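Serine-threonine phosphatase 2C (Toxoplasma gondii, PDB 2I44) probably removes phosphate from phosphoserine and phosphothreonine of proteins, as a metal-dependent phosphatase of the PP2C family that binds calcium ions in this crystal. Local coordinates at residues G148-G153 against V252-Q257; P184-R189 against Y229-G234; R289-A294 against A315-F320. All blocks are in the same frame, centred on the assembly; numbering follows the deposited sequence.

Interaction 1 (G148-G153 against V252-Q257); sequences GFVAVG and VRVTPQ
Val-150 and Val-252 form an antiparallel hydrogen-bonded pair, N of Val-150 giving to O of Val-252 at 2.9 Å and N of Val-252 to O of Val-150 at 3.0 Å. A third backbone bond follows beyond the non-hydrogen-bonded pair Phe-149 and Arg-253: Val-254 N reaches Gly-148 O at 2.7 Å in a nearly straight bond (172° at the hydrogen), so the ladder runs just past the end of strand 248-253.

On one face of the sheet Phe-149 and Arg-253 lie side by side and point the same way. Arg-253 CG touches ring atom CE1 of Phe-149 at 3.3 Å; the chain runs extended to NE, and NH1 of Arg-253 lies 3.3 Å from Phe-149 CZ. Phe-149 CE1 sits over one face of the guanidinium, toward its rim. Ring and guanidinium planes are 54° apart, so this is no parallel stack. Helix 98-130 packs on the same ring through Leu-105, Pro-106 and Leu-109.

On the other face the two segments meet through valines. Val-150 CB meets Val-252 CG1 at 3.8 Å, while Val-150 CG2, set anti to its carbonyl carbon, presses on Val-254 CG2 at 3.3 Å, tighter than usual for two methyls. Met-261 of the facing sheet also touches Val-150.

The backbone thus fixes the register, and the two faces differ in chemistry: valines turn into the PP2C beta-sandwich, while Arg-253, itself exposed, lies beside a phenylalanine that helix 98-130 also touches.

Interaction 2 (P184-R189 against Y229-G234); sequences PHEKLR and YSRAFG
The carboxylate of Glu-186 sits between two guanidinium groups, Arg-189 from its own helix and Arg-231 from residues 229-234. Arg-189 comes over one face of the carboxylate, its NH1 and NH2 meeting the oxygens end-on from more than 50° out of the plane; NH2 lies 2.9 Å from Glu-186 OE1. Arg-231 approaches side-on nearer the carboxylate edge, on the syn side: its NE gives to OE1 of Glu-186 at 3.2 Å and its NH2 to OE2 of Glu-186 at 2.8 Å. Both arginines present their own edges, with the oxygens close to the guanidinium planes. At OE2 of Glu-186, NH1 of Arg-189 and NH2 of Arg-231 arrive from opposite faces.

Ser-230 adds a third donor to OE1, its OG giving a 2.8 Å bond to the anti lone pair of Glu-186 OE1. The bend of the glutamate chain at chi2 (-63°) carries CD across toward the loop.

The two guanidinium planes stand almost perpendicular, 86° apart, and Arg-189 NH1 comes to 4.1 Å from Arg-231 NE; the shared carboxylate probably offsets that repulsion. Each arginine also gives to a backbone carbonyl, Arg-189 NE to Gly-242 O and Arg-231 NH1 to Gln-246 O.

With three donor atoms on OE1 and two on OE2, this is a salt-bridge network around a buried glutamate, joining helix 184-192 to the loop that leads into strand 233-234 of the PP2C fold.

Interaction 3 (R289-A294 against A315-F320); sequences RNPAQA and AMTVFF
Apolar contact carries most of the meeting between Pro-291 and Ala-292, in the first turn of helix 291-305, and strand 313-320. Pro-291 leads: its CG lies 3.6 Å from Phe-319 CE2, and its CB rests in the ring plane at the edge of Phe-319, 3.7 Å from CE2 of that ring. CG of Phe-319 stands anti to its carbonyl carbon (chi1 -66°), and the far rim of the ring, CE2 and CZ, meets the proline. The two side chains cross obliquely, and Arg-285 of helix 274-286 also touches the phenylalanine.

Small groups make up the rest of the interface. Ala-292 CB comes down on the strand at 3.4 Å from Ala-315 O, and the CA atoms of Ala-292 and Ala-315 are 5.3 Å apart, the nearest CA pair between the two segments. Thr-317 stands between the alanine and proline contacts, its OG1 3.6 Å from Pro-291 CB and its CG2 also near that atom. Leu-295, further along the helix, touches both Ala-315 and Thr-317.

The polar groups are bonded elsewhere than across the contact. Asn-290 is the N-cap of the helix: its OD1 accepts from Gln-293 N at 3.0 Å, the donor standing well above the carbonyl plane. The strand meanwhile spends its backbone on its neighbours in the sheet, Thr-317 bonding to Ala-25 and Val-318 to Met-261.

No hydrogen bond passes between the two segments, so here the capped helix start meets the sheet by van der Waals contact: proline against phenylalanine, and alanines short enough to let the backbones draw close, in the helix-on-sheet layer of the PP2C sandwich.

How the interactions relate
Interaction 3 is the fully buried contact; interactions 1 and 2 are partly buried, and the exposed Arg-253 belongs to interaction 1. Their chemistry follows their place. Interaction 1 extends a sheet through backbone hydrogen bonds, interaction 2 ties a helix to a loop through charge, and interaction 3 lays a helix start on the other sheet by apolar contact. Interactions 1 and 2 reach the same sheet, since strands 233-234 and 248-253 both belong to it, yet their centres are 27 Å apart. Interactions 1 and 3 touch across the two sheets, Val-254 CG1 lying 3.9 Å from Phe-320 CD1. Interactions 2 and 3 lie on opposite sides of the chain's centre.

Interaction 1 (G148-G153 against V252-Q257)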
loop_
_atom_site.group_PDB
_atom_site.type_symbol
_atom_site.label_atom_id
_atom_site.label_comp_id
_atom_site.label_asym_id
_atom_site.label_seq_id
_atom_site.Cartn_x
_atom_site.Cartn_y
_atom_site.Cartn_z
ATOM N N GLY A 148 -8.228 -18.295 1.000
ATOM C CA GLY A 148 -9.431 -17.608 1.437
ATOM C C GLY A 148 -9.267 -16.439 2.387
ATOM O O GLY A 148 -10.257 -15.831 2.786
ATOM N N PHE A 149 -8.032 -16.117 2.755
ATOM C CA PHE A 149 -7.784 -14.999 3.655
ATOM C C PHE A 149 -6.952 -13.928 2.974
ATOM O O PHE A 149 -6.082 -14.228 2.154
ATOM C CB PHE A 149 -7.041 -15.465 4.907
ATOM C CG PHE A 149 -7.886 -16.262 5.857
ATOM C CD1 PHE A 149 -8.854 -15.637 6.636
ATOM C CD2 PHE A 149 -7.729 -17.641 5.960
ATOM C CE1 PHE A 149 -9.656 -16.375 7.506
ATOM C CE2 PHE A 149 -8.523 -18.393 6.825
ATOM C CZ PHE A 149 -9.492 -17.759 7.600
ATOM N N VAL A 150 -7.234 -12.676 3.308
ATOM C CA VAL A 150 -6.477 -11.566 2.764
ATOM C C VAL A 150 -5.921 -10.784 3.939
ATOM O O VAL A 150 -6.674 -10.232 4.744
ATOM C CB VAL A 150 -7.343 -10.637 1.897
ATOM C CG1 VAL A 150 -6.512 -9.445 1.427
ATOM C CG2 VAL A 150 -7.864 -11.401 0.700
ATOM N N ALA A 151 -4.597 -10.777 4.042
ATOM C CA ALA A 151 -3.910 -10.063 5.100
ATOM C C ALA A 151 -3.543 -8.684 4.568
ATOM O O ALA A 151 -2.609 -8.546 3.776
ATOM C CB ALA A 151 -2.651 -10.823 5.509
ATOM N N VAL A 152 -4.289 -7.673 4.998
ATOM C CA VAL A 152 -4.047 -6.305 4.570
ATOM C C VAL A 152 -3.065 -5.593 5.498
ATOM O O VAL A 152 -3.190 -5.645 6.725
ATOM C CB VAL A 152 -5.364 -5.477 4.534
ATOM C CG1 VAL A 152 -5.064 -4.033 4.181
ATOM C CG2 VAL A 152 -6.327 -6.061 3.519
ATOM N N GLY A 153 -2.088 -4.928 4.899
ATOM C CA GLY A 153 -1.117 -4.180 5.670
ATOM C C GLY A 153 -0.898 -2.849 4.982
ATOM O O GLY A 153 -1.105 -2.741 3.768
ATOM N N VAL A 252 -8.965 -10.331 6.618
ATOM C CA VAL A 252 -10.368 -10.484 6.279
ATOM C C VAL A 252 -10.602 -11.801 5.546
ATOM O O VAL A 252 -9.767 -12.230 4.748
ATOM C CB VAL A 252 -10.847 -9.302 5.387
ATOM C CG1 VAL A 252 -9.817 -9.012 4.314
ATOM C CG2 VAL A 252 -12.188 -9.628 4.743
ATOM N N ARG A 253 -11.724 -12.453 5.842
ATOM C CA ARG A 253 -12.070 -13.701 5.167
ATOM C C ARG A 253 -12.707 -13.342 3.835
ATOM O O ARG A 253 -13.615 -12.512 3.786
ATOM C CB ARG A 253 -13.099 -14.500 5.962
ATOM C CG ARG A 253 -12.644 -15.041 7.289
ATOM C CD ARG A 253 -13.829 -15.698 8.001
ATOM N NE ARG A 253 -13.458 -16.239 9.308
ATOM C CZ ARG A 253 -12.877 -17.421 9.498
ATOM N NH1 ARG A 253 -12.599 -18.206 8.462
ATOM N NH2 ARG A 253 -12.563 -17.815 10.726
ATOM N N VAL A 254 -12.234 -13.944 2.753
ATOM C CA VAL A 254 -12.828 -13.672 1.457
ATOM C C VAL A 254 -14.088 -14.534 1.384
ATOM O O VAL A 254 -14.003 -15.759 1.319
ATOM C CB VAL A 254 -11.890 -14.067 0.310
ATOM C CG1 VAL A 254 -12.536 -13.732 -1.025
ATOM C CG2 VAL A 254 -10.550 -13.350 0.461
ATOM N N THR A 255 -15.255 -13.901 1.418
ATOM C CA THR A 255 -16.508 -14.643 1.356
ATOM C C THR A 255 -17.054 -14.659 -0.069
ATOM O O THR A 255 -16.570 -13.934 -0.939
ATOM C CB THR A 255 -17.573 -14.008 2.259
ATOM O OG1 THR A 255 -18.049 -12.799 1.653
ATOM C CG2 THR A 255 -16.985 -13.698 3.633
ATOM N N PRO A 256 -18.078 -15.487 -0.325
ATOM C CA PRO A 256 -18.666 -15.562 -1.665
ATOM C C PRO A 256 -19.148 -14.201 -2.170
ATOM O O PRO A 256 -19.190 -13.961 -3.375
ATOM C CB PRO A 256 -19.819 -16.545 -1.478
ATOM C CG PRO A 256 -19.278 -17.479 -0.432
ATOM C CD PRO A 256 -18.654 -16.516 0.560
ATOM N N GLN A 257 -19.506 -13.318 -1.242
ATOM C CA GLN A 257 -19.996 -11.986 -1.590
ATOM C C GLN A 257 -18.898 -10.982 -1.925
ATOM O O GLN A 257 -19.174 -9.933 -2.516
ATOM C CB GLN A 257 -20.862 -11.423 -0.458
ATOM C CG GLN A 257 -22.165 -12.177 -0.224
ATOM C CD GLN A 257 -21.947 -13.594 0.276
ATOM O OE1 GLN A 257 -21.308 -13.815 1.307
ATOM N NE2 GLN A 257 -22.485 -14.561 -0.452
#

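Interaction 2 (P184-R189 against Y229-G234)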
loop_
_atom_site.group_PDB
_atom_site.type_symbol
_atom_site.label_atom_id
_atom_site.label_comp_id
_atom_site.label_asym_id
_atom_site.label_seq_id
_atom_site.Cartn_x
_atom_site.Cartn_y
_atom_site.Cartn_z
ATOM N N PRO A 184 -4.004 11.909 17.218
ATOM C CA PRO A 184 -3.487 11.974 18.588
ATOM C C PRO A 184 -2.298 11.080 18.942
ATOM O O PRO A 184 -1.249 11.582 19.343
ATOM C CB PRO A 184 -4.725 11.679 19.432
ATOM C CG PRO A 184 -5.803 12.369 18.653
ATOM C CD PRO A 184 -5.481 11.939 17.222
ATOM N N HIS A 185 -2.435 9.769 18.800
ATOM C CA HIS A 185 -1.316 8.910 19.151
ATOM C C HIS A 185 -0.118 9.004 18.201
ATOM O O HIS A 185 1.007 8.746 18.614
ATOM C CB HIS A 185 -1.788 7.463 19.331
ATOM C CG HIS A 185 -2.564 7.243 20.600
ATOM N ND1 HIS A 185 -2.906 5.989 21.060
ATOM C CD2 HIS A 185 -3.086 8.122 21.490
ATOM C CE1 HIS A 185 -3.603 6.106 22.177
ATOM N NE2 HIS A 185 -3.728 7.390 22.460
ATOM N N GLU A 186 -0.341 9.381 16.940
ATOM C CA GLU A 186 0.785 9.537 16.010
ATOM C C GLU A 186 1.562 10.771 16.463
ATOM O O GLU A 186 2.792 10.750 16.595
ATOM C CB GLU A 186 0.297 9.750 14.573
ATOM C CG GLU A 186 -0.412 8.533 13.979
ATOM C CD GLU A 186 0.504 7.336 13.858
ATOM O OE1 GLU A 186 1.380 7.323 12.969
ATOM O OE2 GLU A 186 0.359 6.405 14.669
ATOM N N LYS A 187 0.822 11.844 16.709
ATOM C CA LYS A 187 1.395 13.102 17.150
ATOM C C LYS A 187 2.185 12.879 18.439
ATOM O O LYS A 187 3.287 13.405 18.613
ATOM C CB LYS A 187 0.268 14.108 17.383
ATOM C CG LYS A 187 0.717 15.523 17.673
ATOM C CD LYS A 187 -0.494 16.447 17.695
ATOM C CE LYS A 187 -0.101 17.885 17.962
ATOM N NZ LYS A 187 -1.278 18.786 17.871
ATOM N N LEU A 188 1.612 12.099 19.344
ATOM C CA LEU A 188 2.277 11.811 20.605
ATOM C C LEU A 188 3.619 11.139 20.375
ATOM O O LEU A 188 4.615 11.496 21.001
ATOM C CB LEU A 188 1.399 10.918 21.477
ATOM C CG LEU A 188 0.728 11.688 22.610
ATOM C CD1 LEU A 188 -0.338 10.824 23.265
ATOM C CD2 LEU A 188 1.797 12.108 23.619
ATOM N N ARG A 189 3.652 10.170 19.467
ATOM C CA ARG A 189 4.900 9.465 19.196
ATOM C C ARG A 189 5.962 10.390 18.594
ATOM O O ARG A 189 7.148 10.321 18.954
ATOM C CB ARG A 189 4.658 8.268 18.260
ATOM C CG ARG A 189 5.905 7.432 18.021
ATOM C CD ARG A 189 5.689 6.323 17.000
ATOM N NE ARG A 189 5.440 6.851 15.661
ATOM C CZ ARG A 189 4.263 6.811 15.041
ATOM N NH1 ARG A 189 3.211 6.263 15.628
ATOM N NH2 ARG A 189 4.133 7.327 13.828
ATOM N N TYR A 229 2.316 12.200 6.110
ATOM C CA TYR A 229 1.852 10.940 6.673
ATOM C C TYR A 229 2.909 10.529 7.701
ATOM O O TYR A 229 4.101 10.816 7.532
ATOM C CB TYR A 229 1.614 9.866 5.598
ATOM C CG TYR A 229 2.673 9.711 4.539
ATOM C CD1 TYR A 229 3.713 8.799 4.695
ATOM C CD2 TYR A 229 2.611 10.442 3.355
ATOM C CE1 TYR A 229 4.665 8.616 3.691
ATOM C CE2 TYR A 229 3.557 10.267 2.350
ATOM C CZ TYR A 229 4.579 9.352 2.526
ATOM O OH TYR A 229 5.512 9.158 1.540
ATOM N N SER A 230 2.467 9.873 8.768
ATOM C CA SER A 230 3.348 9.495 9.874
ATOM C C SER A 230 3.988 8.102 9.909
ATOM O O SER A 230 4.706 7.770 10.860
ATOM C CB SER A 230 2.596 9.738 11.178
ATOM O OG SER A 230 1.256 9.321 11.036
ATOM N N ARG A 231 3.710 7.283 8.901
ATOM C CA ARG A 231 4.295 5.948 8.818
ATOM C C ARG A 231 4.670 5.719 7.364
ATOM O O ARG A 231 3.942 6.131 6.460
ATOM C CB ARG A 231 3.306 4.880 9.305
ATOM C CG ARG A 231 2.825 5.115 10.731
ATOM C CD ARG A 231 2.216 3.866 11.338
ATOM N NE ARG A 231 1.485 4.154 12.568
ATOM C CZ ARG A 231 0.896 3.230 13.320
ATOM N NH1 ARG A 231 0.961 1.949 12.969
ATOM N NH2 ARG A 231 0.221 3.589 14.410
ATOM N N ALA A 232 5.812 5.082 7.137
ATOM C CA ALA A 232 6.263 4.853 5.775
ATOM C C ALA A 232 7.560 4.073 5.671
ATOM O O ALA A 232 8.258 3.839 6.667
ATOM C CB ALA A 232 6.440 6.193 5.078
ATOM N N PHE A 233 7.863 3.659 4.447
ATOM C CA PHE A 233 9.110 2.970 4.163
ATOM C C PHE A 233 10.095 4.105 3.874
ATOM O O PHE A 233 9.718 5.120 3.297
ATOM C CB PHE A 233 8.999 2.117 2.905
ATOM C CG PHE A 233 8.376 0.772 3.122
ATOM C CD1 PHE A 233 8.932 -0.128 4.021
ATOM C CD2 PHE A 233 7.266 0.383 2.380
ATOM C CE1 PHE A 233 8.400 -1.395 4.179
ATOM C CE2 PHE A 233 6.720 -0.890 2.529
ATOM C CZ PHE A 233 7.290 -1.783 3.431
ATOM N N GLY A 234 11.351 3.942 4.270
ATOM C CA GLY A 234 12.324 4.981 3.991
ATOM C C GLY A 234 12.294 6.139 4.971
ATOM O O GLY A 234 12.119 5.933 6.168
#

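Interaction 3 (R289-A294 against A315-F320)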
loop_
_atom_site.group_PDB
_atom_site.type_symbol
_atom_site.label_atom_id
_atom_site.label_comp_id
_atom_site.label_asym_id
_atom_site.label_seq_id
_atom_site.Cartn_x
_atom_site.Cartn_y
_atom_site.Cartn_z
ATOM N N ARG A 289 -14.251 -3.626 -20.086
ATOM C CA ARG A 289 -13.194 -2.611 -20.145
ATOM C C ARG A 289 -12.151 -2.820 -19.046
ATOM O O ARG A 289 -12.405 -3.509 -18.067
ATOM C CB ARG A 289 -13.797 -1.201 -20.041
ATOM C CG ARG A 289 -14.551 -0.783 -21.297
ATOM C CD ARG A 289 -15.151 0.616 -21.216
ATOM N NE ARG A 289 -16.259 0.701 -20.267
ATOM C CZ ARG A 289 -16.160 1.212 -19.044
ATOM N NH1 ARG A 289 -15.000 1.689 -18.609
ATOM N NH2 ARG A 289 -17.224 1.252 -18.253
ATOM N N ASN A 290 -10.972 -2.237 -19.223
ATOM C CA ASN A 290 -9.897 -2.355 -18.236
ATOM C C ASN A 290 -10.295 -1.586 -16.967
ATOM O O ASN A 290 -10.231 -0.363 -16.927
ATOM C CB ASN A 290 -8.611 -1.768 -18.806
ATOM C CG ASN A 290 -7.413 -2.038 -17.932
ATOM O OD1 ASN A 290 -7.512 -2.033 -16.704
ATOM N ND2 ASN A 290 -6.263 -2.260 -18.560
ATOM N N PRO A 291 -10.690 -2.302 -15.904
ATOM C CA PRO A 291 -11.104 -1.675 -14.643
ATOM C C PRO A 291 -10.101 -0.681 -14.060
ATOM O O PRO A 291 -10.472 0.413 -13.644
ATOM C CB PRO A 291 -11.327 -2.872 -13.718
ATOM C CG PRO A 291 -11.659 -3.987 -14.672
ATOM C CD PRO A 291 -10.652 -3.765 -15.762
ATOM N N ALA A 292 -8.834 -1.074 -14.025
ATOM C CA ALA A 292 -7.786 -0.218 -13.479
ATOM C C ALA A 292 -7.570 1.006 -14.360
ATOM O O ALA A 292 -7.330 2.105 -13.862
ATOM C CB ALA A 292 -6.478 -1.003 -13.338
ATOM N N GLN A 293 -7.651 0.820 -15.671
ATOM C CA GLN A 293 -7.463 1.944 -16.571
ATOM C C GLN A 293 -8.658 2.876 -16.446
ATOM O O GLN A 293 -8.516 4.099 -16.502
ATOM C CB GLN A 293 -7.324 1.462 -18.013
ATOM C CG GLN A 293 -7.068 2.579 -19.007
ATOM C CD GLN A 293 -7.110 2.085 -20.435
ATOM O OE1 GLN A 293 -8.098 1.495 -20.866
ATOM N NE2 GLN A 293 -6.038 2.320 -21.176
ATOM N N ALA A 294 -9.838 2.292 -16.272
ATOM C CA ALA A 294 -11.050 3.087 -16.133
ATOM C C ALA A 294 -10.910 4.001 -14.915
ATOM O O ALA A 294 -11.223 5.187 -14.984
ATOM C CB ALA A 294 -12.264 2.178 -15.980
ATOM N N ALA A 315 -3.684 2.430 -9.951
ATOM C CA ALA A 315 -4.791 1.615 -9.484
ATOM C C ALA A 315 -4.560 0.151 -9.858
ATOM O O ALA A 315 -4.134 -0.161 -10.966
ATOM C CB ALA A 315 -6.101 2.114 -10.085
HETATM N N MSE A 316 -4.818 -0.734 -8.906
HETATM C CA MSE A 316 -4.669 -2.165 -9.109
HETATM C C MSE A 316 -6.014 -2.741 -8.688
HETATM O O MSE A 316 -6.419 -2.591 -7.538
HETATM C CB MSE A 316 -3.546 -2.719 -8.214
HETATM C CG MSE A 316 -3.267 -4.217 -8.378
HETATM SE SE MSE A 316 -1.871 -4.884 -7.175
HETATM C CE MSE A 316 -0.329 -4.344 -8.199
ATOM N N THR A 317 -6.714 -3.372 -9.626
ATOM C CA THR A 317 -8.017 -3.960 -9.348
ATOM C C THR A 317 -7.953 -5.483 -9.282
ATOM O O THR A 317 -7.354 -6.126 -10.138
ATOM C CB THR A 317 -9.053 -3.546 -10.423
ATOM O OG1 THR A 317 -8.512 -3.769 -11.733
ATOM C CG2 THR A 317 -9.415 -2.075 -10.275
ATOM N N VAL A 318 -8.577 -6.052 -8.256
ATOM C CA VAL A 318 -8.589 -7.496 -8.071
ATOM C C VAL A 318 -10.028 -7.978 -7.893
ATOM O O VAL A 318 -10.711 -7.581 -6.953
ATOM C CB VAL A 318 -7.765 -7.901 -6.824
ATOM C CG1 VAL A 318 -7.749 -9.416 -6.675
ATOM C CG2 VAL A 318 -6.344 -7.353 -6.935
ATOM N N PHE A 319 -10.490 -8.827 -8.803
ATOM C CA PHE A 319 -11.850 -9.352 -8.723
ATOM C C PHE A 319 -11.790 -10.811 -8.296
ATOM O O PHE A 319 -11.233 -11.652 -9.000
ATOM C CB PHE A 319 -12.551 -9.228 -10.082
ATOM C CG PHE A 319 -12.795 -7.806 -10.515
ATOM C CD1 PHE A 319 -13.988 -7.161 -10.199
ATOM C CD2 PHE A 319 -11.820 -7.105 -11.219
ATOM C CE1 PHE A 319 -14.208 -5.840 -10.577
ATOM C CE2 PHE A 319 -12.028 -5.780 -11.604
ATOM C CZ PHE A 319 -13.222 -5.146 -11.283
ATOM N N PHE A 320 -12.359 -11.100 -7.133
ATOM C CA PHE A 320 -12.366 -12.446 -6.596
ATOM C C PHE A 320 -13.263 -13.369 -7.417
ATOM O O PHE A 320 -14.152 -12.915 -8.134
ATOM C CB PHE A 320 -12.841 -12.408 -5.144
ATOM C CG PHE A 320 -11.996 -11.537 -4.255
ATOM C CD1 PHE A 320 -10.681 -11.892 -3.955
ATOM C CD2 PHE A 320 -12.507 -10.351 -3.734
ATOM C CE1 PHE A 320 -9.885 -11.079 -3.148
ATOM C CE2 PHE A 320 -11.719 -9.528 -2.924
ATOM C CZ PHE A 320 -10.403 -9.895 -2.632
#